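Local coordinates for large exoprotein involved in heme utilization or adhesion (Yersinia kristensenii ATCC 33638, PDB 5E3E) that is the toxin domain of a contact-dependent growth inhibition system, probably acting as an RNase A-like ribonuclease and bound here to its immunity protein, at residues 50-55 with 64-69. Numbering follows the deposited sequence.
Sequences AKIDSY and LEIDYQ
The phenol ring of Y55 carries L64 CB on one face, 3.8 Å from the ring centroid and only 5° off the normal, a CH-pi contact centred over the ring. R97 adds a cation-pi contact to this ring, and the hydroxyl is tied to the carbonyl of K61 in the connection between helix and strand. Beyond CB the leucine forks: CD2 rests 3.8 Å from Y55 CB and 4.0 Å from I52 CG1, whereas CD1 meets K51 CE at 4.0 Å. I66 CG2 extends the apolar seam, approaching I52 CG1 at 4.3 Å. At the exposed border K51, with CG anti to the backbone N (chi1 -167°), brings NZ to E65 O at 3.0 Å; the donor sits 22° from the carbonyl plane. A water accepts from both K51 NZ and D67 N, its oxygen 2.8 Å from D67 N, so the lysine reaches the strand backbone once directly and once through water. The carboxylate of E65 instead pairs with R15 of the CdiI immunity protein chain. Segment 50-55 runs nearly antiparallel to 64-68, a short connection joining the helix to a strand of the curved antiparallel sheet, consistent with an RNase A-like fold.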
# COMPACT_ATOMS: atom_id res chain seq x y z
N ALA B 50 -3.93 8.55 -18.21
CA ALA B 50 -2.62 8.91 -18.77
C ALA B 50 -1.47 8.17 -18.09
O ALA B 50 -0.57 7.65 -18.75
CB ALA B 50 -2.40 10.43 -18.66
N LYS B 51 -1.51 8.15 -16.76
CA LYS B 51 -0.59 7.38 -15.92
C LYS B 51 -0.64 5.85 -16.20
O LYS B 51 0.39 5.17 -16.25
CB LYS B 51 -0.94 7.69 -14.47
CG LYS B 51 0.04 7.27 -13.42
CD LYS B 51 -0.49 7.68 -12.06
CE LYS B 51 0.32 7.05 -10.95
NZ LYS B 51 -0.23 7.47 -9.62
N ILE B 52 -1.84 5.30 -16.39
CA ILE B 52 -1.99 3.89 -16.72
C ILE B 52 -1.39 3.59 -18.11
O ILE B 52 -0.71 2.57 -18.31
CB ILE B 52 -3.47 3.46 -16.71
CG1 ILE B 52 -4.04 3.52 -15.29
CG2 ILE B 52 -3.64 2.06 -17.28
CD1 ILE B 52 -5.56 3.50 -15.24
N ASP B 53 -1.66 4.49 -19.05
CA ASP B 53 -1.19 4.32 -20.44
C ASP B 53 0.32 4.33 -20.50
O ASP B 53 0.90 3.49 -21.17
CB ASP B 53 -1.79 5.39 -21.37
CG ASP B 53 -3.27 5.13 -21.71
OD1 ASP B 53 -3.79 4.01 -21.46
OD2 ASP B 53 -3.91 6.06 -22.27
N SER B 54 0.96 5.25 -19.79
CA SER B 54 2.44 5.28 -19.71
C SER B 54 2.98 4.04 -19.03
O SER B 54 4.00 3.51 -19.45
CB SER B 54 2.93 6.49 -18.92
OG SER B 54 2.44 7.69 -19.51
N TYR B 55 2.31 3.61 -17.96
CA TYR B 55 2.72 2.43 -17.21
C TYR B 55 2.72 1.19 -18.12
O TYR B 55 3.70 0.46 -18.15
CB TYR B 55 1.85 2.23 -15.96
CG TYR B 55 1.92 0.84 -15.35
CD1 TYR B 55 2.98 0.47 -14.51
CD2 TYR B 55 0.94 -0.10 -15.60
CE1 TYR B 55 3.04 -0.78 -13.95
CE2 TYR B 55 0.99 -1.36 -15.04
CZ TYR B 55 2.06 -1.69 -14.21
OH TYR B 55 2.16 -2.94 -13.65
N LEU B 64 0.91 -0.86 -10.25
CA LEU B 64 0.73 0.59 -10.32
C LEU B 64 -0.33 1.03 -9.30
O LEU B 64 -1.41 0.46 -9.22
CB LEU B 64 0.31 1.03 -11.72
CG LEU B 64 0.08 2.55 -11.93
CD1 LEU B 64 1.39 3.33 -11.96
CD2 LEU B 64 -0.71 2.79 -13.19
N GLU B 65 0.02 2.05 -8.54
CA GLU B 65 -0.87 2.72 -7.59
C GLU B 65 -1.63 3.83 -8.29
O GLU B 65 -1.02 4.68 -8.94
CB GLU B 65 -0.00 3.36 -6.49
CG GLU B 65 -0.74 4.27 -5.51
CD GLU B 65 0.18 4.99 -4.55
OE1 GLU B 65 1.39 4.60 -4.42
OE2 GLU B 65 -0.33 5.93 -3.87
N ILE B 66 -2.95 3.87 -8.13
CA ILE B 66 -3.71 4.98 -8.62
C ILE B 66 -4.58 5.46 -7.49
O ILE B 66 -5.25 4.66 -6.84
CB ILE B 66 -4.54 4.68 -9.88
CG1 ILE B 66 -5.54 3.58 -9.64
CG2 ILE B 66 -3.61 4.28 -11.04
CD1 ILE B 66 -6.65 3.52 -10.66
N ASP B 67 -4.54 6.75 -7.25
CA ASP B 67 -5.22 7.34 -6.11
C ASP B 67 -6.43 8.12 -6.56
O ASP B 67 -6.54 8.54 -7.73
CB ASP B 67 -4.23 8.17 -5.29
CG ASP B 67 -3.13 7.30 -4.66
OD1 ASP B 67 -3.46 6.36 -3.92
OD2 ASP B 67 -1.94 7.54 -4.93
N TYR B 68 -7.39 8.23 -5.64
CA TYR B 68 -8.66 8.87 -5.86
C TYR B 68 -8.80 9.85 -4.70
O TYR B 68 -8.55 9.48 -3.55
CB TYR B 68 -9.76 7.83 -5.77
CG TYR B 68 -11.17 8.38 -5.69
CD1 TYR B 68 -11.84 8.79 -6.83
CD2 TYR B 68 -11.83 8.48 -4.47
CE1 TYR B 68 -13.11 9.28 -6.77
CE2 TYR B 68 -13.14 8.95 -4.39
CZ TYR B 68 -13.76 9.36 -5.55
OH TYR B 68 -15.06 9.85 -5.52
N GLN B 69 -9.16 11.10 -5.00
CA GLN B 69 -9.38 12.10 -3.99
C GLN B 69 -10.81 12.63 -4.13
O GLN B 69 -11.33 12.80 -5.24
CB GLN B 69 -8.36 13.24 -4.13
CG GLN B 69 -6.89 12.79 -4.00
CD GLN B 69 -6.28 12.29 -5.31
OE1 GLN B 69 -6.60 12.80 -6.41
NE2 GLN B 69 -5.38 11.30 -5.21
O HOH W 1 -2.90 8.58 -8.63